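PDB 6Z3U: protein kinase domain-containing protein from Chaetomium thermophilum, which is the cyclin-dependent kinase of the CAK complex and probably phosphorylates serine and threonine with ATP, including in RNA polymerase II C-terminal repeats. Local coordinates for residues 197-201 and 286-290; 355-359 and 380-385; 90-96 and 107-112; 205-209 and 374-378; 309-314 and 336-340. All coordinates share one frame; numbering follows the deposited sequence.

Contact 1. Residues 197-201 and 286-290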
# COMPACT_ATOMS: atom_id res chain seq x y z
N ILE B 197 0.15 5.15 31.34
CA ILE B 197 1.08 5.47 30.26
C ILE B 197 1.66 4.19 29.68
O ILE B 197 1.75 4.03 28.45
CB ILE B 197 2.18 6.42 30.77
CG1 ILE B 197 1.55 7.73 31.25
CG2 ILE B 197 3.21 6.67 29.68
CD1 ILE B 197 2.55 8.71 31.84
N LYS B 198 2.06 3.26 30.54
CA LYS B 198 2.64 2.00 30.07
C LYS B 198 1.63 1.21 29.25
O LYS B 198 2.00 0.53 28.28
CB LYS B 198 3.13 1.18 31.26
CG LYS B 198 3.82 -0.12 30.86
CD LYS B 198 4.33 -0.90 32.07
CE LYS B 198 5.51 -0.21 32.73
NZ LYS B 198 6.09 -1.03 33.84
N ALA B 199 0.35 1.27 29.62
CA ALA B 199 -0.67 0.55 28.86
C ALA B 199 -0.87 1.17 27.49
O ALA B 199 -0.96 0.46 26.48
CB ALA B 199 -1.98 0.52 29.64
N TRP B 200 -0.96 2.50 27.43
CA TRP B 200 -1.12 3.18 26.14
C TRP B 200 0.10 2.96 25.26
O TRP B 200 -0.02 2.58 24.09
CB TRP B 200 -1.36 4.67 26.37
CG TRP B 200 -2.73 4.99 26.90
CD1 TRP B 200 -3.89 4.34 26.62
CD2 TRP B 200 -3.07 6.05 27.80
NE1 TRP B 200 -4.94 4.92 27.29
CE2 TRP B 200 -4.46 5.98 28.03
CE3 TRP B 200 -2.33 7.05 28.44
CZ2 TRP B 200 -5.13 6.87 28.86
CZ3 TRP B 200 -3.00 7.94 29.27
CH2 TRP B 200 -4.38 7.84 29.47
N MET B 201 1.30 3.20 25.81
CA MET B 201 2.51 3.04 25.02
C MET B 201 2.65 1.62 24.48
O MET B 201 3.15 1.42 23.37
CB MET B 201 3.73 3.41 25.87
CG MET B 201 3.88 4.90 26.13
SD MET B 201 4.15 5.84 24.62
CE MET B 201 5.68 5.10 24.04
N PHE B 286 5.58 9.52 23.78
CA PHE B 286 5.93 9.04 25.11
C PHE B 286 6.27 10.21 26.03
O PHE B 286 5.73 10.33 27.14
CB PHE B 286 7.12 8.08 25.00
CG PHE B 286 7.39 7.28 26.25
CD1 PHE B 286 6.57 7.38 27.36
CD2 PHE B 286 8.48 6.43 26.30
CE1 PHE B 286 6.84 6.64 28.50
CE2 PHE B 286 8.75 5.69 27.43
CZ PHE B 286 7.93 5.79 28.53
N ALA B 287 7.14 11.11 25.57
CA ALA B 287 7.52 12.26 26.39
C ALA B 287 6.33 13.15 26.67
O ALA B 287 6.17 13.66 27.78
CB ALA B 287 8.63 13.05 25.70
N GLU B 288 5.48 13.38 25.66
CA GLU B 288 4.31 14.22 25.86
C GLU B 288 3.35 13.63 26.89
O GLU B 288 2.69 14.37 27.62
CB GLU B 288 3.58 14.44 24.53
CG GLU B 288 2.33 15.28 24.65
CD GLU B 288 1.88 15.82 23.32
OE1 GLU B 288 0.77 16.37 23.24
OE2 GLU B 288 2.65 15.68 22.34
N LEU B 289 3.24 12.30 26.94
CA LEU B 289 2.38 11.67 27.93
C LEU B 289 2.89 11.94 29.35
O LEU B 289 2.09 12.15 30.27
CB LEU B 289 2.28 10.17 27.67
CG LEU B 289 1.27 9.76 26.60
CD1 LEU B 289 1.56 8.36 26.11
CD2 LEU B 289 -0.14 9.85 27.15
N ILE B 290 4.21 11.93 29.53
CA ILE B 290 4.77 12.04 30.87
C ILE B 290 4.58 13.44 31.43
O ILE B 290 4.24 13.61 32.61
CB ILE B 290 6.26 11.63 30.86
CG1 ILE B 290 6.39 10.14 30.54
CG2 ILE B 290 6.90 11.96 32.19
CD1 ILE B 290 7.80 9.69 30.24

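Contact 2. Residues 355-359 and 380-385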
# COMPACT_ATOMS: atom_id res chain seq x y z
N GLU B 355 13.76 2.44 34.12
CA GLU B 355 13.57 1.63 32.93
C GLU B 355 12.70 2.35 31.90
O GLU B 355 12.91 2.18 30.69
CB GLU B 355 12.95 0.28 33.31
CG GLU B 355 13.91 -0.65 34.04
CD GLU B 355 15.02 -1.18 33.15
OE1 GLU B 355 16.01 -1.71 33.70
OE2 GLU B 355 14.91 -1.05 31.92
N GLY B 356 11.73 3.14 32.36
CA GLY B 356 10.93 3.90 31.42
C GLY B 356 11.74 4.98 30.72
O GLY B 356 11.66 5.14 29.50
N VAL B 357 12.55 5.71 31.49
CA VAL B 357 13.39 6.74 30.88
C VAL B 357 14.47 6.10 30.02
O VAL B 357 14.96 6.72 29.07
CB VAL B 357 13.99 7.64 31.97
CG1 VAL B 357 15.08 8.53 31.40
CG2 VAL B 357 12.89 8.48 32.61
N ASP B 358 14.85 4.86 30.32
CA ASP B 358 15.77 4.14 29.44
C ASP B 358 15.15 3.98 28.06
O ASP B 358 15.80 4.25 27.04
CB ASP B 358 16.11 2.78 30.05
CG ASP B 358 17.13 2.01 29.23
OD1 ASP B 358 18.30 2.44 29.19
OD2 ASP B 358 16.77 0.98 28.63
N LEU B 359 13.89 3.55 28.01
CA LEU B 359 13.20 3.40 26.73
C LEU B 359 13.05 4.75 26.03
O LEU B 359 13.32 4.87 24.83
CB LEU B 359 11.83 2.76 26.95
CG LEU B 359 10.98 2.48 25.71
CD1 LEU B 359 11.71 1.53 24.79
CD2 LEU B 359 9.62 1.92 26.10
N HIS B 380 11.78 -4.60 25.44
CA HIS B 380 12.44 -3.84 26.49
C HIS B 380 11.92 -4.26 27.86
O HIS B 380 10.85 -4.85 28.00
CB HIS B 380 12.22 -2.34 26.27
CG HIS B 380 13.17 -1.47 27.03
ND1 HIS B 380 12.76 -0.57 27.99
CD2 HIS B 380 14.52 -1.38 26.99
CE1 HIS B 380 13.81 0.05 28.49
NE2 HIS B 380 14.89 -0.43 27.91
N ARG B 381 12.72 -3.95 28.90
CA ARG B 381 12.36 -4.35 30.26
C ARG B 381 11.24 -3.51 30.85
O ARG B 381 10.59 -3.95 31.80
CB ARG B 381 13.58 -4.25 31.19
CG ARG B 381 14.64 -5.31 30.98
CD ARG B 381 15.33 -5.64 32.31
NE ARG B 381 16.64 -6.26 32.12
CZ ARG B 381 16.84 -7.55 31.88
NH1 ARG B 381 18.07 -8.02 31.73
NH2 ARG B 381 15.81 -8.39 31.80
N TRP B 382 10.99 -2.31 30.31
CA TRP B 382 10.01 -1.42 30.92
C TRP B 382 8.64 -2.09 31.04
O TRP B 382 7.91 -1.85 32.01
CB TRP B 382 9.88 -0.13 30.10
CG TRP B 382 9.00 0.89 30.74
CD1 TRP B 382 8.98 1.25 32.06
CD2 TRP B 382 7.98 1.67 30.10
NE1 TRP B 382 8.03 2.22 32.27
CE2 TRP B 382 7.40 2.49 31.08
CE3 TRP B 382 7.51 1.75 28.78
CZ2 TRP B 382 6.37 3.38 30.80
CZ3 TRP B 382 6.49 2.64 28.50
CH2 TRP B 382 5.93 3.44 29.50
N TRP B 383 8.28 -2.92 30.06
CA TRP B 383 6.95 -3.52 30.07
C TRP B 383 6.81 -4.54 31.19
O TRP B 383 5.77 -4.60 31.86
CB TRP B 383 6.65 -4.17 28.72
CG TRP B 383 6.94 -3.29 27.55
CD1 TRP B 383 7.91 -3.47 26.62
CD2 TRP B 383 6.25 -2.09 27.19
NE1 TRP B 383 7.88 -2.46 25.70
CE2 TRP B 383 6.86 -1.59 26.03
CE3 TRP B 383 5.18 -1.38 27.74
CZ2 TRP B 383 6.44 -0.43 25.40
CZ3 TRP B 383 4.76 -0.22 27.12
CH2 TRP B 383 5.39 0.24 25.96
N ARG B 384 7.85 -5.34 31.43
CA ARG B 384 7.82 -6.36 32.47
C ARG B 384 8.32 -5.85 33.82
O ARG B 384 8.32 -6.62 34.79
CB ARG B 384 8.63 -7.59 32.04
CG ARG B 384 10.00 -7.31 31.43
CD ARG B 384 10.42 -8.44 30.49
NE ARG B 384 11.57 -8.09 29.66
CZ ARG B 384 12.81 -8.51 29.86
NH1 ARG B 384 13.10 -9.31 30.88
NH2 ARG B 384 13.78 -8.13 29.03
N THR B 385 8.73 -4.59 33.92
CA THR B 385 9.08 -3.98 35.19
C THR B 385 7.83 -3.41 35.84
O THR B 385 6.95 -2.88 35.16
CB THR B 385 10.12 -2.88 34.99
OG1 THR B 385 11.38 -3.46 34.65
CG2 THR B 385 10.28 -2.06 36.26

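Contact 3. Residues 90-96 and 107-112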
# COMPACT_ATOMS: atom_id res chain seq x y z
N ARG B 90 -26.05 -0.96 1.19
CA ARG B 90 -27.23 -1.37 1.95
C ARG B 90 -26.86 -2.12 3.22
O ARG B 90 -27.70 -2.22 4.13
CB ARG B 90 -28.14 -2.26 1.09
CG ARG B 90 -29.16 -1.48 0.26
CD ARG B 90 -30.23 -2.39 -0.34
NE ARG B 90 -29.79 -3.05 -1.57
CZ ARG B 90 -29.39 -4.31 -1.67
NH1 ARG B 90 -29.36 -5.10 -0.60
NH2 ARG B 90 -29.01 -4.80 -2.84
N LYS B 91 -25.64 -2.66 3.31
CA LYS B 91 -25.25 -3.42 4.48
C LYS B 91 -25.14 -2.56 5.73
O LYS B 91 -25.23 -3.09 6.84
CB LYS B 91 -23.92 -4.14 4.22
CG LYS B 91 -24.10 -5.57 3.73
CD LYS B 91 -22.78 -6.28 3.50
CE LYS B 91 -22.99 -7.60 2.79
NZ LYS B 91 -21.71 -8.26 2.41
N TYR B 92 -24.96 -1.25 5.58
CA TYR B 92 -24.74 -0.36 6.70
C TYR B 92 -25.71 0.81 6.61
O TYR B 92 -25.83 1.44 5.55
CB TYR B 92 -23.29 0.13 6.72
CG TYR B 92 -22.30 -1.01 6.73
CD1 TYR B 92 -21.65 -1.41 5.57
CD2 TYR B 92 -22.05 -1.72 7.89
CE1 TYR B 92 -20.76 -2.47 5.57
CE2 TYR B 92 -21.16 -2.78 7.90
CZ TYR B 92 -20.52 -3.15 6.74
OH TYR B 92 -19.63 -4.20 6.74
N ILE B 93 -26.40 1.08 7.71
CA ILE B 93 -27.42 2.12 7.77
C ILE B 93 -26.79 3.38 8.35
O ILE B 93 -26.24 3.35 9.46
CB ILE B 93 -28.62 1.67 8.62
CG1 ILE B 93 -29.31 0.47 7.96
CG2 ILE B 93 -29.59 2.82 8.82
CD1 ILE B 93 -30.16 -0.35 8.91
N LYS B 94 -26.88 4.48 7.62
CA LYS B 94 -26.26 5.73 8.05
C LYS B 94 -27.12 6.42 9.09
O LYS B 94 -28.35 6.42 9.00
CB LYS B 94 -26.03 6.65 6.84
CG LYS B 94 -24.70 7.39 6.88
CD LYS B 94 -24.46 8.20 5.61
CE LYS B 94 -25.39 9.40 5.50
NZ LYS B 94 -25.18 10.15 4.24
N GLY B 95 -26.47 7.02 10.09
CA GLY B 95 -27.14 7.66 11.20
C GLY B 95 -26.67 9.09 11.40
O GLY B 95 -26.50 9.86 10.45
N LYS B 96 -26.47 9.44 12.67
CA LYS B 96 -26.08 10.80 13.04
C LYS B 96 -24.77 11.20 12.36
O LYS B 96 -23.90 10.37 12.08
CB LYS B 96 -25.90 10.90 14.56
CG LYS B 96 -27.20 10.82 15.34
CD LYS B 96 -26.93 10.75 16.84
CE LYS B 96 -28.21 10.94 17.66
NZ LYS B 96 -28.85 12.27 17.44
N TYR B 107 -20.19 9.73 9.73
CA TYR B 107 -21.55 9.44 10.15
C TYR B 107 -21.56 8.17 11.00
O TYR B 107 -20.80 7.24 10.74
CB TYR B 107 -22.49 9.24 8.96
CG TYR B 107 -22.59 10.44 8.04
CD1 TYR B 107 -23.52 11.45 8.28
CD2 TYR B 107 -21.78 10.55 6.92
CE1 TYR B 107 -23.62 12.54 7.44
CE2 TYR B 107 -21.87 11.64 6.08
CZ TYR B 107 -22.80 12.63 6.34
OH TYR B 107 -22.90 13.72 5.50
N LEU B 108 -22.41 8.16 12.02
CA LEU B 108 -22.64 6.94 12.78
C LEU B 108 -23.48 5.97 11.95
O LEU B 108 -24.41 6.38 11.24
CB LEU B 108 -23.34 7.25 14.10
CG LEU B 108 -23.86 6.07 14.93
CD1 LEU B 108 -22.71 5.29 15.56
CD2 LEU B 108 -24.83 6.57 16.00
N GLY B 109 -23.15 4.68 12.03
CA GLY B 109 -23.88 3.67 11.29
C GLY B 109 -23.88 2.35 12.02
O GLY B 109 -23.19 2.16 13.02
N HIS B 110 -24.66 1.41 11.48
CA HIS B 110 -24.78 0.09 12.08
C HIS B 110 -25.26 -0.89 11.02
O HIS B 110 -26.03 -0.54 10.13
CB HIS B 110 -25.75 0.10 13.27
CG HIS B 110 -27.12 0.58 12.92
ND1 HIS B 110 -27.53 1.89 13.11
CD2 HIS B 110 -28.19 -0.07 12.40
CE1 HIS B 110 -28.78 2.02 12.72
NE2 HIS B 110 -29.21 0.84 12.29
N SER B 111 -24.80 -2.13 11.15
CA SER B 111 -25.18 -3.18 10.21
C SER B 111 -26.69 -3.38 10.21
O SER B 111 -27.35 -3.28 11.25
CB SER B 111 -24.47 -4.49 10.56
OG SER B 111 -24.88 -5.54 9.70
N ARG B 112 -27.24 -3.64 9.02
CA ARG B 112 -28.67 -3.92 8.93
C ARG B 112 -29.01 -5.28 9.53
O ARG B 112 -30.11 -5.45 10.07
CB ARG B 112 -29.14 -3.83 7.47
CG ARG B 112 -28.92 -5.08 6.62
CD ARG B 112 -29.56 -4.92 5.24
NE ARG B 112 -29.48 -6.13 4.43
CZ ARG B 112 -28.48 -6.43 3.60
NH1 ARG B 112 -28.50 -7.56 2.91
NH2 ARG B 112 -27.48 -5.58 3.43

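Contact 4. Residues 205-209 and 374-378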
# COMPACT_ATOMS: atom_id res chain seq x y z
N THR B 205 3.14 1.06 20.60
CA THR B 205 4.33 0.36 20.14
C THR B 205 3.96 -0.86 19.30
O THR B 205 4.60 -1.14 18.28
CB THR B 205 5.20 -0.04 21.32
OG1 THR B 205 5.52 1.12 22.10
CG2 THR B 205 6.49 -0.69 20.86
N ARG B 206 2.91 -1.58 19.70
CA ARG B 206 2.47 -2.71 18.89
C ARG B 206 1.95 -2.25 17.53
O ARG B 206 2.19 -2.90 16.51
CB ARG B 206 1.39 -3.51 19.62
CG ARG B 206 1.89 -4.31 20.82
CD ARG B 206 0.81 -5.25 21.33
NE ARG B 206 1.26 -6.06 22.46
CZ ARG B 206 1.08 -5.75 23.74
NH1 ARG B 206 0.45 -4.63 24.08
NH2 ARG B 206 1.54 -6.56 24.68
N ALA B 207 1.26 -1.10 17.50
CA ALA B 207 0.75 -0.59 16.23
C ALA B 207 1.89 -0.26 15.28
O ALA B 207 1.90 -0.69 14.12
CB ALA B 207 -0.13 0.63 16.48
N VAL B 208 2.88 0.51 15.76
CA VAL B 208 4.00 0.86 14.90
C VAL B 208 4.83 -0.38 14.57
O VAL B 208 5.37 -0.50 13.46
CB VAL B 208 4.86 1.96 15.55
CG1 VAL B 208 6.05 2.30 14.67
CG2 VAL B 208 4.02 3.19 15.79
N TRP B 209 4.95 -1.32 15.51
CA TRP B 209 5.62 -2.57 15.19
C TRP B 209 4.91 -3.29 14.06
O TRP B 209 5.56 -3.80 13.13
CB TRP B 209 5.70 -3.46 16.43
CG TRP B 209 6.12 -4.87 16.11
CD1 TRP B 209 7.40 -5.33 15.96
CD2 TRP B 209 5.26 -6.00 15.91
NE1 TRP B 209 7.39 -6.68 15.68
CE2 TRP B 209 6.09 -7.11 15.64
CE3 TRP B 209 3.88 -6.18 15.92
CZ2 TRP B 209 5.57 -8.38 15.39
CZ3 TRP B 209 3.37 -7.44 15.68
CH2 TRP B 209 4.21 -8.52 15.41
N ALA B 374 11.14 -0.78 16.53
CA ALA B 374 9.87 -1.11 17.15
C ALA B 374 9.90 -2.50 17.77
O ALA B 374 9.38 -2.71 18.87
CB ALA B 374 8.74 -1.01 16.13
N ARG B 375 10.51 -3.48 17.09
CA ARG B 375 10.63 -4.81 17.66
C ARG B 375 11.47 -4.79 18.93
O ARG B 375 11.08 -5.34 19.96
CB ARG B 375 11.22 -5.79 16.64
CG ARG B 375 11.85 -7.02 17.27
CD ARG B 375 12.21 -8.09 16.23
NE ARG B 375 11.05 -8.89 15.83
CZ ARG B 375 10.45 -8.82 14.64
NH1 ARG B 375 10.88 -8.00 13.70
NH2 ARG B 375 9.40 -9.60 14.40
N GLU B 376 12.63 -4.14 18.87
CA GLU B 376 13.45 -3.99 20.07
C GLU B 376 12.65 -3.32 21.18
O GLU B 376 12.77 -3.68 22.35
CB GLU B 376 14.70 -3.18 19.76
CG GLU B 376 15.68 -3.86 18.82
CD GLU B 376 16.78 -2.92 18.36
OE1 GLU B 376 16.62 -1.70 18.54
OE2 GLU B 376 17.80 -3.40 17.81
N MET B 377 11.80 -2.36 20.81
CA MET B 377 11.01 -1.64 21.80
C MET B 377 10.10 -2.59 22.57
O MET B 377 9.95 -2.46 23.79
CB MET B 377 10.20 -0.56 21.10
CG MET B 377 9.93 0.67 21.95
SD MET B 377 9.17 2.00 20.99
CE MET B 377 10.58 2.49 19.99
N LEU B 378 9.50 -3.56 21.88
CA LEU B 378 8.55 -4.46 22.52
C LEU B 378 9.21 -5.43 23.49
O LEU B 378 8.55 -5.92 24.40
CB LEU B 378 7.77 -5.24 21.47
CG LEU B 378 6.74 -4.44 20.67
CD1 LEU B 378 6.16 -5.28 19.55
CD2 LEU B 378 5.62 -3.93 21.58

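Contact 5. Residues 309-314 and 336-340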
# COMPACT_ATOMS: atom_id res chain seq x y z
N CYS B 309 18.35 20.51 19.61
CA CYS B 309 19.70 20.78 20.09
C CYS B 309 19.69 21.13 21.58
O CYS B 309 20.57 20.71 22.33
CB CYS B 309 20.33 21.92 19.28
SG CYS B 309 20.78 21.49 17.58
N LYS B 310 18.69 21.90 22.02
CA LYS B 310 18.66 22.35 23.40
C LYS B 310 18.33 21.20 24.35
O LYS B 310 19.00 21.01 25.37
CB LYS B 310 17.64 23.49 23.55
CG LYS B 310 17.53 24.07 24.95
CD LYS B 310 16.34 25.02 25.05
CE LYS B 310 16.13 25.52 26.48
NZ LYS B 310 17.13 26.54 26.89
N HIS B 311 17.31 20.41 24.02
CA HIS B 311 16.76 19.43 24.95
C HIS B 311 17.27 18.01 24.73
O HIS B 311 17.17 17.20 25.66
CB HIS B 311 15.23 19.41 24.87
CG HIS B 311 14.57 20.63 25.46
ND1 HIS B 311 15.28 21.73 25.88
CD2 HIS B 311 13.27 20.89 25.72
CE1 HIS B 311 14.44 22.63 26.36
NE2 HIS B 311 13.22 22.15 26.27
N ILE B 312 17.80 17.68 23.56
CA ILE B 312 18.34 16.36 23.29
C ILE B 312 19.85 16.40 23.09
O ILE B 312 20.58 15.59 23.68
CB ILE B 312 17.65 15.72 22.06
CG1 ILE B 312 16.20 15.35 22.39
CG2 ILE B 312 18.40 14.48 21.61
CD1 ILE B 312 15.21 16.44 22.07
N GLY B 313 20.33 17.32 22.29
CA GLY B 313 21.75 17.46 22.03
C GLY B 313 21.99 17.92 20.60
O GLY B 313 21.20 17.68 19.69
N THR B 314 23.11 18.60 20.40
CA THR B 314 23.47 19.09 19.07
C THR B 314 24.01 17.94 18.24
O THR B 314 25.02 17.34 18.61
CB THR B 314 24.51 20.20 19.17
OG1 THR B 314 23.94 21.35 19.82
CG2 THR B 314 25.00 20.60 17.79
N PRO B 336 27.71 24.37 20.87
CA PRO B 336 27.04 23.07 20.80
C PRO B 336 26.75 22.51 22.19
O PRO B 336 27.54 22.68 23.12
CB PRO B 336 28.03 22.19 20.03
CG PRO B 336 29.35 22.85 20.22
CD PRO B 336 29.07 24.32 20.29
N ILE B 337 25.62 21.83 22.31
CA ILE B 337 25.16 21.26 23.57
C ILE B 337 25.46 19.77 23.54
O ILE B 337 24.95 19.06 22.66
CB ILE B 337 23.67 21.51 23.80
CG1 ILE B 337 23.41 23.00 24.05
CG2 ILE B 337 23.15 20.66 24.96
CD1 ILE B 337 23.21 23.82 22.79
N PRO B 338 26.28 19.24 24.47
CA PRO B 338 26.54 17.80 24.47
C PRO B 338 25.26 17.00 24.65
O PRO B 338 24.34 17.41 25.35
CB PRO B 338 27.50 17.61 25.65
CG PRO B 338 28.11 18.95 25.87
CD PRO B 338 27.05 19.94 25.51
N VAL B 339 25.22 15.83 24.00
CA VAL B 339 24.04 14.99 24.05
C VAL B 339 23.77 14.55 25.49
O VAL B 339 24.67 14.05 26.18
CB VAL B 339 24.21 13.79 23.12
CG1 VAL B 339 22.98 12.89 23.16
CG2 VAL B 339 24.48 14.26 21.70
N TRP B 340 22.54 14.76 25.95
CA TRP B 340 22.17 14.37 27.30
C TRP B 340 22.03 12.86 27.41
O TRP B 340 21.48 12.20 26.52
CB TRP B 340 20.85 15.04 27.69
CG TRP B 340 20.84 16.52 27.55
CD1 TRP B 340 20.20 17.25 26.59
CD2 TRP B 340 21.51 17.47 28.39
NE1 TRP B 340 20.42 18.59 26.78
CE2 TRP B 340 21.22 18.75 27.88
CE3 TRP B 340 22.31 17.36 29.53
CZ2 TRP B 340 21.72 19.92 28.47
CZ3 TRP B 340 22.80 18.52 30.11
CH2 TRP B 340 22.50 19.78 29.58

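Contact 1. Residues 197-201 and 286-290
The carbonyl oxygen L289 O meets I197 CD1 at 3.8 Å and is also hydrogen-bonded to the hydroxyl of Y192. The methyl thus lies beside a buried backbone oxygen whose polar need is met from a neighbouring loop. No hydrogen bond spans the two segments, so the rest is apolar. I197 puts its two branches to different uses. CD1 reaches the backbone of L289 and I290. CG2 stands anti to the backbone N and meets F286, with CE1 of that ring 3.8 Å from I197 CG2. L289 splits likewise: its CD2 touches W200 CE3 at 3.8 Å, while its CD1 lies 3.9 Å from M201 SD. The L289 and M201 side chains run past each other in opposite directions.

M201 carries the other end. Its chain bends twice, at chi2 (-63°) and chi3 (-61°), which folds the methyl back onto F286: M201 CE is 3.4 Å from F286 CB. M201 SD stands 4.5 Å from the centroid of the F286 ring in an oblique Met-aromatic contact. The side chains of M201 and F286 cross at about a right angle. W382 of helix 381-384 continues the layer, touching both M201 and F286, and Y192 meets W200 edge-to-face. The segment axes approach to 10.8 Å and run nearly antiparallel, at 157°. That spacing suits a seam filled with large side chains. Helix 194-213 against helix 276-291 is the αE-αF pairing of the helical C-lobe of the protein kinase fold.

Contact 2. Residues 355-359 and 380-385
E355 and W382 bring the backbones closest, with E355 CA 5.1 Å from W382 CA, where helix 353-363 faces a short, weakly bonded turn of helix at about 381-384. H380, just before that turn, makes the polar link: its NE2 donates to D358 OD2 at 2.5 Å. That length is too short to be read closely at this resolution. The ring and carboxylate planes are only 14° apart, so the acid meets the ring at its edge. H380 CG lies anti to the backbone N (chi1 -162°), which swings the imidazole across to the helix. D358 is shared, with salt bridges to K342 and R362. E355 OE2 is also 4.1 Å from H380 NE2; the two acids may favour a protonated imidazole, though K342 and R362 offset part of the charge on D358.

L359 CD1 sits over one face of the H380 ring, 4.3 Å from its centroid. The two segments belong to the αH helix of the kinase C-lobe and to the chain just after αI. L359 CD2 points into the tryptophan pair, 3.4 Å from W382 CE3 and 4.0 Å from W383 CZ2. G356, with no side chain, lets the indole of W382 lie on the backbone: G356 CA stands 3.5 Å from the centroid of its five-membered ring, over the face. W383 NE1 is hydrogen-bonded to M377 O. T385 OG1 donates to R381 O at 3.0 Å, from above the carbonyl plane, and the E355 chain crosses T385 at about a right angle, CG nearest the hydroxyl.

Contact 3. Residues 90-96 and 107-112
Y107 and K94 meet on one face of the antiparallel hairpin of strands 92-99 and 104-111, the β1-β2 pair of the kinase N-lobe whose turn is the glycine-rich loop. The lysine chain lies over the tyrosine ring. Its bend at chi3 (70°) carries CE over the ring centre, and K94 NZ makes a cation-pi contact 4.1 Å from the Y107 centroid. N105 and K123, predicted to bind ATP, are close to Y107. Replacing Y107 by an alanine would probably leave K94 without its aromatic bed, its ammonium free to swing into solvent.

L108 N donates to K96 O at 2.7 Å, nearly along the C=O axis. L108 O lies near G95 N, too close for its geometry to be trusted. G109 pairs with K94 in a non-hydrogen-bonded position, and G109 CA approaches I93 O at 3.0 Å as a CA-H...O contact. H110 and I93 form the hydrogen-bonded pair, with I93 N donating to H110 O at 2.9 Å and 174°. H110 CG sits between its backbone N and carbonyl carbon (chi1 58°), which turns the ring under I93: I93 CB is 4.1 Å from the H110 centroid, over one face. S111 pairs with Y92, non-hydrogen-bonded, on the face that K94 shares. R112 N then donates to K91 O at 3.0 Å. The R112 chain, extended from CG to NE, runs on past K91 towards R90, and R112 NH2 makes a weak bond of 3.4 Å to R90 O.

Contact 4. Residues 205-209 and 374-378
The W209 indole has L378 CD1 over one face, 3.8 Å from the centroid of its five-membered ring, in a CH-pi contact. At the ring edge, in plane, lies R375 CZ. The R375 guanidinium in turn has W209 NE1 over one of its faces, 3.8 Å from R375 NH2. The two planes stand 80° apart, so indole edge meets guanidinium face. This is contact without a hydrogen bond between them: R375 NH2 is held by a salt bridge to E213. W209 CG lies anti to the backbone N (chi1 168°), which lays the ring along the other helix.

A374 is small enough to let the backbones close in, with A374 CA 4.9 Å from W209 CA. A374 CB packs 3.6 Å from W209 CA. Further along, T205 CG2 fits between M377 and L378, at 3.7 Å from M377 CB and 3.4 Å from L378 CD2. T205 OG1 is satisfied by M201 O in its own helix. R206 CG borders the same leucine methyl. The segment axes approach to 9.0 Å at 147°, where αE meets αI of the kinase C-lobe. Part of the patch is covered by the RING-type domain-containing protein of the complex, probably the MAT1 subunit: F6 of that chain meets W209 and packs on R375 and L378. Apolar groups therefore fill the seam, while R375 stays at its border, its charge probably balanced by the salt bridge to E213.

Contact 5. Residues 309-314 and 336-340
W340 and K310 make a side-chain hydrogen bond: W340 NE1 donates to K310 O at 3.1 Å and 167°, with the carbonyl oxygen in the indole plane. Backbone bonds follow. W340 N donates to I312 O at 3.1 Å, and T314 N to I337 O at 3.0 Å, nearly straight at 177° and in the carbonyl plane. The return bond uses a hydroxyl, I337 N donating to T314 OG1 at 3.0 Å. T314 OG1 stands anti to the carbonyl carbon (chi1 -66°), beside its own backbone N, so T314 offers I337 a donor and an acceptor together. With a valine in place of T314, I337 N would probably lose its acceptor and that edge of the loop would be held by one bond only.

Looser contacts fill in. I337 CB lies 3.5 Å from C309 O, and V339 CG1 is 3.6 Å from I312 O. T314 CG2 rests on P336 CB at 4.1 Å. G313, with positive phi, leaves the helical path, and its CA lies 3.9 Å from V339 CA, a closeness that the lack of a side chain allows.

The segments are the end of helix 301-311, αG of the C-lobe, and the extended chain before helix 342-349, within the insert between αG and αH that marks CMGC kinases. W340 O goes on to bond W361 NE1. The carbonyls of K310 and I312, near the C-terminal end of helix 301-311, thus find donors in W340, and the loop is tied by directed hydrogen bonds more than by apolar burial.

How the contacts relate
From the N terminus, contact 3 closes first, a short hairpin in the N-lobe, in series with all the others and far from them. The remaining four lie in the C-lobe. Contact 1 opens at 197 and contact 4 at 205, both on helix 194-213. Contact 1 closes at 290, inside the long loop of contact 4, so the two cross. Contact 5 (309-340) is nested in that loop and closes the chain between helices 301-311 and 342-349, in the first part of the insert. Contact 2 opens at 355, before contact 4 closes at 378, and ends at 385, so these cross too. Contact 2 touches contacts 1 and 4, tying helices 194-213, 353-363 and 374-378 together.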